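Local atomic coordinates of nucleoside-triphosphatase THEP1 (Aquifex aeolicus, PDB entry 1YE8), a protein that hydrolyses ATP, GTP, CTP, TTP and UTP to the corresponding diphosphates and phosphate, and has no kinase activity. Residues I3-E8 and N132-I137; V11-L16 and I158-E163; K18-R23 and V167-I172. One frame throughout, in Å; residues are numbered along the deposited sequence.

Interaction 1: residues I3-E8 and N132-I137. With NA (sodium ion), chain C.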
# COMPACT_ATOMS: atom_id res chain seq x y z
N ILE A 3 0.60 -0.59 10.65
CA ILE A 3 1.78 -1.40 10.34
C ILE A 3 2.38 -0.84 9.06
O ILE A 3 1.71 -0.84 8.01
CB ILE A 3 1.39 -2.89 10.08
CG1 ILE A 3 0.54 -3.48 11.22
CG2 ILE A 3 2.65 -3.72 9.81
CD1 ILE A 3 1.29 -3.62 12.53
N ILE A 4 3.63 -0.35 9.14
CA ILE A 4 4.31 0.22 7.98
C ILE A 4 5.45 -0.71 7.62
O ILE A 4 6.39 -0.90 8.41
CB ILE A 4 4.84 1.63 8.30
CG1 ILE A 4 3.70 2.55 8.74
CG2 ILE A 4 5.56 2.20 7.06
CD1 ILE A 4 4.10 3.92 9.12
N ILE A 5 5.39 -1.27 6.42
CA ILE A 5 6.40 -2.22 5.93
C ILE A 5 7.27 -1.52 4.90
O ILE A 5 6.77 -0.97 3.91
CB ILE A 5 5.73 -3.46 5.32
CG1 ILE A 5 4.85 -4.18 6.35
CG2 ILE A 5 6.80 -4.42 4.74
CD1 ILE A 5 3.80 -5.09 5.73
N THR A 6 8.57 -1.54 5.13
CA THR A 6 9.52 -0.94 4.20
C THR A 6 10.62 -1.94 3.88
O THR A 6 10.65 -3.02 4.45
CB THR A 6 10.01 0.41 4.80
OG1 THR A 6 10.72 1.16 3.81
CG2 THR A 6 11.00 0.23 6.00
N GLY A 7 11.47 -1.60 2.92
CA GLY A 7 12.56 -2.49 2.56
C GLY A 7 12.96 -2.29 1.12
O GLY A 7 12.31 -1.54 0.38
N GLU A 8 14.02 -2.97 0.71
CA GLU A 8 14.59 -2.77 -0.63
C GLU A 8 13.61 -3.20 -1.72
O GLU A 8 12.78 -4.08 -1.49
CB GLU A 8 15.93 -3.52 -0.77
CG GLU A 8 17.00 -3.25 0.31
CD GLU A 8 17.50 -1.79 0.41
OE1 GLU A 8 17.55 -1.12 -0.66
OE2 GLU A 8 17.87 -1.32 1.55
N ASN A 132 -7.29 0.84 11.60
CA ASN A 132 -6.13 -0.03 11.40
C ASN A 132 -5.69 -0.06 9.95
O ASN A 132 -6.53 -0.05 9.03
CB ASN A 132 -6.44 -1.45 11.86
CG ASN A 132 -6.91 -1.51 13.29
OD1 ASN A 132 -6.25 -1.00 14.19
ND2 ASN A 132 -8.08 -2.11 13.51
N VAL A 133 -4.37 -0.07 9.73
CA VAL A 133 -3.81 -0.01 8.38
C VAL A 133 -2.56 -0.87 8.27
O VAL A 133 -1.74 -0.90 9.19
CB VAL A 133 -3.41 1.44 7.97
CG1 VAL A 133 -2.96 1.50 6.50
CG2 VAL A 133 -4.54 2.45 8.22
N VAL A 134 -2.42 -1.56 7.13
CA VAL A 134 -1.14 -2.14 6.71
C VAL A 134 -0.74 -1.44 5.42
O VAL A 134 -1.48 -1.49 4.43
CB VAL A 134 -1.24 -3.66 6.47
CG1 VAL A 134 0.07 -4.22 5.89
CG2 VAL A 134 -1.59 -4.36 7.78
N ALA A 135 0.42 -0.78 5.43
CA ALA A 135 0.86 -0.00 4.26
C ALA A 135 2.33 -0.27 4.02
O ALA A 135 3.07 -0.63 4.94
CB ALA A 135 0.62 1.48 4.44
N THR A 136 2.76 -0.09 2.77
CA THR A 136 4.17 -0.21 2.44
C THR A 136 4.69 1.13 1.95
O THR A 136 3.96 1.94 1.35
CB THR A 136 4.40 -1.25 1.34
OG1 THR A 136 3.62 -0.91 0.19
CG2 THR A 136 3.92 -2.63 1.81
N ILE A 137 5.98 1.36 2.20
CA ILE A 137 6.70 2.51 1.68
C ILE A 137 8.07 2.08 1.21
O ILE A 137 8.64 1.11 1.74
CB ILE A 137 6.85 3.66 2.73
CG1 ILE A 137 7.52 3.17 4.02
CG2 ILE A 137 5.51 4.35 2.97
CD1 ILE A 137 7.84 4.29 4.98
NA NA C . 10.36 -3.91 -1.95
O HOH W 1 8.03 -2.40 -3.04
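Ile3 and Ile5 clasp the neighbouring strand with both their amides and their carbonyls, making a ladder of four backbone hydrogen bonds. Ile3 N gives to Val133 O (2.8 Å) and Ile5 N to Ala135 O (2.8 Å). In return, Ala135 N reaches Ile3 O at 2.9 Å. The last rung, Ile137 N to Ile5 O at 3.0 Å, is more bent, its donor tilted 23° from the carbonyl plane. Further along, Thr6 OG1 sits 2.9 Å from Ile137 O. The Thr136 hydroxyl finds its partner outside the pair, in Asp106 OD1.

Side chains alternate between the two faces. On one face Val134 stands beside Ile3, pointing the same way, its CG2 against Ile3 CB; its other methyl, CG1, meets Ile5 CD1 at 3.8 Å. The next pair on this face is Ile5 with Thr136, CB against CG2, and helix 13-24 packs over it through Leu16, Val17 and Ile20. On the other face Ile137 CG1 lies between its own backbone N and carbonyl carbon (chi1 56°), and CD1 beyond it comes to 3.7 Å from Ile4 CG2; helix 144-150 closes this side.

Past the strand end, Glu8 O binds the sodium ion at 2.5 Å; Lys13 NZ is modelled as another ligand. The parallel pair thus joins the strand leading into the P-loop to strand 132-136, which in turn lies beside strand 102-105. A strand between the Walker A strand and the one leading to Asp106 and Glu107 marks the additional-strand (ASCE) division of P-loop NTPases, to which the RecA-like fold belongs.

Interaction 2: residues V11-L16 and I158-E163. With NA (sodium ion), chain C; MG (magnesium ion), chain B; PO4 (phosphate ion), chain E.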
# COMPACT_ATOMS: atom_id res chain seq x y z
N VAL A 11 12.42 -7.13 -2.30
CA VAL A 11 12.59 -7.93 -1.09
C VAL A 11 11.35 -8.78 -0.74
O VAL A 11 11.47 -9.77 -0.02
CB VAL A 11 13.06 -7.10 0.13
CG1 VAL A 11 11.92 -6.29 0.73
CG2 VAL A 11 13.71 -8.00 1.18
N GLY A 12 10.17 -8.36 -1.22
CA GLY A 12 8.96 -9.12 -0.97
C GLY A 12 7.86 -8.41 -0.19
O GLY A 12 7.05 -9.07 0.47
N LYS A 13 7.81 -7.08 -0.27
CA LYS A 13 6.78 -6.32 0.45
C LYS A 13 5.36 -6.66 -0.01
O LYS A 13 4.50 -6.92 0.82
CB LYS A 13 7.02 -4.81 0.36
CG LYS A 13 8.36 -4.36 0.97
CD LYS A 13 8.44 -2.86 1.20
CE LYS A 13 8.31 -2.02 -0.05
NZ LYS A 13 9.55 -2.03 -0.85
N THR A 14 5.13 -6.67 -1.32
CA THR A 14 3.82 -7.06 -1.87
C THR A 14 3.45 -8.49 -1.48
O THR A 14 2.33 -8.76 -1.08
CB THR A 14 3.82 -6.91 -3.39
OG1 THR A 14 4.06 -5.54 -3.73
CG2 THR A 14 2.43 -7.23 -3.99
N THR A 15 4.42 -9.40 -1.59
CA THR A 15 4.21 -10.79 -1.23
C THR A 15 3.76 -10.91 0.21
O THR A 15 2.82 -11.65 0.51
CB THR A 15 5.51 -11.57 -1.45
OG1 THR A 15 5.71 -11.74 -2.85
CG2 THR A 15 5.42 -13.01 -0.89
N LEU A 16 4.42 -10.19 1.11
CA LEU A 16 4.02 -10.20 2.50
C LEU A 16 2.61 -9.61 2.68
O LEU A 16 1.78 -10.17 3.39
CB LEU A 16 5.03 -9.43 3.35
CG LEU A 16 4.70 -9.23 4.82
CD1 LEU A 16 4.48 -10.56 5.56
CD2 LEU A 16 5.80 -8.44 5.48
N ILE A 158 8.43 -1.79 10.19
CA ILE A 158 9.14 -3.04 9.95
C ILE A 158 9.99 -2.94 8.71
O ILE A 158 9.48 -2.63 7.62
CB ILE A 158 8.14 -4.21 9.84
CG1 ILE A 158 7.58 -4.53 11.23
CG2 ILE A 158 8.80 -5.47 9.24
CD1 ILE A 158 6.26 -5.22 11.22
N GLU A 159 11.29 -3.16 8.86
CA GLU A 159 12.20 -3.23 7.73
C GLU A 159 12.29 -4.67 7.30
O GLU A 159 12.93 -5.50 7.96
CB GLU A 159 13.58 -2.64 8.06
CG GLU A 159 14.51 -2.57 6.84
CD GLU A 159 15.65 -1.58 6.97
OE1 GLU A 159 15.73 -0.79 7.92
OE2 GLU A 159 16.48 -1.55 6.04
N LEU A 160 11.63 -4.98 6.19
CA LEU A 160 11.55 -6.35 5.67
C LEU A 160 12.85 -6.70 4.98
O LEU A 160 13.34 -5.92 4.16
CB LEU A 160 10.39 -6.45 4.68
CG LEU A 160 10.03 -7.87 4.24
CD1 LEU A 160 9.56 -8.70 5.44
CD2 LEU A 160 8.96 -7.84 3.16
N THR A 161 13.40 -7.86 5.32
CA THR A 161 14.69 -8.31 4.76
C THR A 161 14.61 -9.79 4.36
O THR A 161 13.69 -10.49 4.77
CB THR A 161 15.82 -8.16 5.78
OG1 THR A 161 15.59 -9.07 6.87
CG2 THR A 161 15.84 -6.77 6.43
N PRO A 162 15.61 -10.29 3.62
CA PRO A 162 15.65 -11.73 3.34
C PRO A 162 15.74 -12.58 4.61
O PRO A 162 15.28 -13.73 4.59
CB PRO A 162 16.91 -11.87 2.47
CG PRO A 162 17.07 -10.50 1.85
CD PRO A 162 16.72 -9.57 2.98
N GLU A 163 16.24 -12.01 5.71
CA GLU A 163 16.45 -12.74 6.97
C GLU A 163 15.26 -12.75 7.92
O GLU A 163 15.24 -13.55 8.87
CB GLU A 163 17.66 -12.16 7.71
CG GLU A 163 18.99 -12.39 7.01
CD GLU A 163 19.27 -11.39 5.90
OE1 GLU A 163 18.65 -10.30 5.88
OE2 GLU A 163 20.10 -11.69 5.04
NA NA C . 10.36 -3.91 -1.95
MG MG B . 5.81 -4.45 -4.21
P PO4 E . 8.68 -6.04 -3.31
O1 PO4 E . 7.22 -5.65 -3.17
O2 PO4 E . 8.92 -7.50 -3.56
O3 PO4 E . 9.36 -5.67 -2.01
O4 PO4 E . 9.31 -5.25 -4.43
O HOH W 2 4.61 -3.63 -5.64
O HOH W 3 5.52 -3.12 -2.91
O HOH W 4 6.28 -6.41 -5.49
O HOH W 1 8.03 -2.40 -3.04
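The first torsions of Val11 and Leu160 turn their branches toward each other's segment. Val11 has chi1 77°, which puts CG1 between backbone N and carbonyl carbon and directs CG2 at the chain beyond the strand, 3.7 Å from Thr161 CA and 3.8 Å from Pro162 CD. Leu160 carries CG anti to its backbone N (chi1 -170°), and its two methyls fork over the start of the helix. CD2 presses on the backbone, 3.5 Å from Gly12 O, and comes near Val11 CG1 too. CD1 instead meets Leu16 CD2 at 3.8 Å, one turn further on, the two leucines lying aslant.

The amides of Gly12, Lys13 and Thr14 turn to a phosphate ion, probably taken up from the crystallisation liquor. Lys13 N points almost straight at O3 (2.7 Å, 168° at the hydrogen), Gly12 N reaches the same oxygen, and Thr14 N takes O1 at 3.0 Å; Gly10 N adds a further bond. Thr14 OG1 binds the magnesium ion at 2.1 Å, with phosphate O1 and three waters. Lys13 NZ is modelled 2.3 Å from the sodium ion; this and the very short bond to phosphate O3 make the ion's identity doubtful.

Amides at a helix start wrapped round a phosphate are the Walker A arrangement, so the ion plausibly marks where a nucleotide phosphate would lie. Between the two segments the contact is apolar, while the loop's amides and the Thr14 hydroxyl serve phosphate and magnesium; Arg165 NH1 bonds Val11 O from outside.

Interaction 3: residues K18-R23 and V167-I172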
# COMPACT_ATOMS: atom_id res chain seq x y z
N LYS A 18 0.18 -9.62 0.56
CA LYS A 18 -0.78 -10.62 0.07
C LYS A 18 -1.03 -11.72 1.11
O LYS A 18 -2.16 -12.16 1.31
CB LYS A 18 -0.33 -11.17 -1.27
CG LYS A 18 -0.51 -10.16 -2.40
CD LYS A 18 0.12 -10.62 -3.69
CE LYS A 18 -0.59 -11.82 -4.29
NZ LYS A 18 0.04 -12.19 -5.58
N LYS A 19 0.03 -12.14 1.80
CA LYS A 19 -0.11 -13.14 2.87
C LYS A 19 -0.97 -12.58 4.00
O LYS A 19 -1.80 -13.29 4.57
CB LYS A 19 1.25 -13.53 3.44
CG LYS A 19 2.13 -14.40 2.57
CD LYS A 19 3.52 -14.53 3.23
CE LYS A 19 4.45 -15.41 2.44
NZ LYS A 19 5.75 -15.49 3.16
N ILE A 20 -0.77 -11.30 4.33
CA ILE A 20 -1.55 -10.64 5.37
C ILE A 20 -3.03 -10.58 4.97
O ILE A 20 -3.91 -10.89 5.78
CB ILE A 20 -0.98 -9.23 5.70
CG1 ILE A 20 0.39 -9.33 6.38
CG2 ILE A 20 -1.92 -8.44 6.58
CD1 ILE A 20 1.20 -8.01 6.36
N VAL A 21 -3.29 -10.19 3.71
CA VAL A 21 -4.66 -10.12 3.19
C VAL A 21 -5.35 -11.49 3.28
O VAL A 21 -6.50 -11.58 3.73
CB VAL A 21 -4.66 -9.58 1.74
CG1 VAL A 21 -6.02 -9.79 1.06
CG2 VAL A 21 -4.27 -8.10 1.73
N GLU A 22 -4.64 -12.55 2.87
CA GLU A 22 -5.26 -13.87 2.90
C GLU A 22 -5.60 -14.27 4.34
O GLU A 22 -6.68 -14.79 4.62
CB GLU A 22 -4.36 -14.91 2.24
CG GLU A 22 -5.01 -16.29 2.20
CD GLU A 22 -4.21 -17.32 1.42
OE1 GLU A 22 -3.23 -17.88 1.98
OE2 GLU A 22 -4.57 -17.57 0.25
N ARG A 23 -4.67 -14.02 5.26
CA ARG A 23 -4.93 -14.33 6.66
C ARG A 23 -6.07 -13.54 7.27
O ARG A 23 -6.85 -14.07 8.06
CB ARG A 23 -3.66 -14.15 7.48
CG ARG A 23 -2.64 -15.25 7.20
CD ARG A 23 -3.02 -16.62 7.81
NE ARG A 23 -2.81 -16.59 9.26
CZ ARG A 23 -1.64 -16.81 9.84
NH1 ARG A 23 -0.57 -17.07 9.10
NH2 ARG A 23 -1.54 -16.74 11.16
N VAL A 167 9.57 -15.10 8.85
CA VAL A 167 9.18 -15.14 10.26
C VAL A 167 8.30 -13.95 10.68
O VAL A 167 7.53 -14.03 11.64
CB VAL A 167 10.42 -15.32 11.21
CG1 VAL A 167 11.51 -14.31 10.89
CG2 VAL A 167 10.04 -15.22 12.69
N ILE A 168 8.38 -12.85 9.93
CA ILE A 168 7.75 -11.60 10.36
C ILE A 168 6.20 -11.60 10.36
O ILE A 168 5.59 -10.84 11.12
CB ILE A 168 8.32 -10.41 9.54
CG1 ILE A 168 8.02 -9.08 10.23
CG2 ILE A 168 7.82 -10.44 8.10
CD1 ILE A 168 8.96 -8.73 11.39
N LEU A 169 5.59 -12.44 9.54
CA LEU A 169 4.13 -12.47 9.44
C LEU A 169 3.39 -12.59 10.78
O LEU A 169 2.45 -11.84 11.03
CB LEU A 169 3.66 -13.54 8.44
CG LEU A 169 2.15 -13.70 8.21
CD1 LEU A 169 1.55 -12.40 7.65
CD2 LEU A 169 1.89 -14.85 7.27
N GLU A 170 3.81 -13.52 11.64
CA GLU A 170 3.12 -13.74 12.92
C GLU A 170 3.23 -12.57 13.91
O GLU A 170 2.28 -12.28 14.67
CB GLU A 170 3.56 -15.06 13.57
CG GLU A 170 3.13 -16.32 12.82
CD GLU A 170 1.64 -16.43 12.53
OE1 GLU A 170 0.80 -15.83 13.25
OE2 GLU A 170 1.29 -17.14 11.57
N ASP A 171 4.39 -11.90 13.91
CA ASP A 171 4.58 -10.69 14.70
C ASP A 171 3.51 -9.66 14.32
O ASP A 171 2.83 -9.09 15.18
CB ASP A 171 5.99 -10.13 14.50
CG ASP A 171 7.09 -11.13 14.86
OD1 ASP A 171 6.83 -12.04 15.68
OD2 ASP A 171 8.24 -11.09 14.38
N ILE A 172 3.37 -9.45 13.00
CA ILE A 172 2.39 -8.51 12.45
C ILE A 172 0.97 -8.92 12.82
O ILE A 172 0.19 -8.11 13.34
CB ILE A 172 2.57 -8.39 10.90
CG1 ILE A 172 3.91 -7.72 10.58
CG2 ILE A 172 1.40 -7.62 10.27
CD1 ILE A 172 4.28 -7.75 9.09
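Arg23 and Glu170 form the salt bridge that ties helix 13-24 to helix 168-175, with two nitrogens converging on a single oxygen. NH2 lies 2.9 Å from Glu170 OE2 and uses its syn lone pair. NH1 reaches OE2 at 3.1 Å, also from the syn side but 28° out of the carboxylate plane. Seen from the arginine, OE2 sits at the edge of the guanidinium, essentially in its plane, though the two flat groups are turned 34° from each other. The second carboxylate oxygen, OE1, is taken by Arg178 NH1, so both glutamate oxygens are engaged by arginines; this double pairing would favour the ionised form.

Both helices lie on the same side of the parallel sheet, each following its own strand, as in the Rossmann-like alpha/beta layering of this fold. Their short segments run at 49° to each other, and the gap between them is filled by aliphatic side chains. Leu169 holds CG anti to its backbone N (chi1 -180°) and splits its methyls: CD1 comes to 3.5 Å from Ile20 CG1, while CD2 lies 3.8 Å from Arg23 NH1 and 4.1 Å from Lys19 CB. Deeper down, Ile20 CD1 meets Ile172 CG2 at 3.9 Å, the side chains crossing at about a right angle.

Strand 2-6 and helix 13-24, consecutive in the chain, link the three contacts: interaction 1 lies within the sheet, and interactions 2 and 3 lie along the helix. Interactions 1 and 2 are joined through the sheet, where Ile158 N reaches Ile4 O and Leu160 N reaches Thr6 O, each at 2.8 Å, and both touch the sodium ion beside the phosphate. Interaction 3 rests on the sheet face of interaction 1: Ile20 CD1 lies 4.0 Å from Ile5 CD1. It shares helix 13-24 with interaction 2, and Leu160 CD1 packs 3.6 Å from Ile168 CG2. Interaction 3 lies farther from the bound ions, the Ile20 side chain being about 12 Å from the magnesium ion.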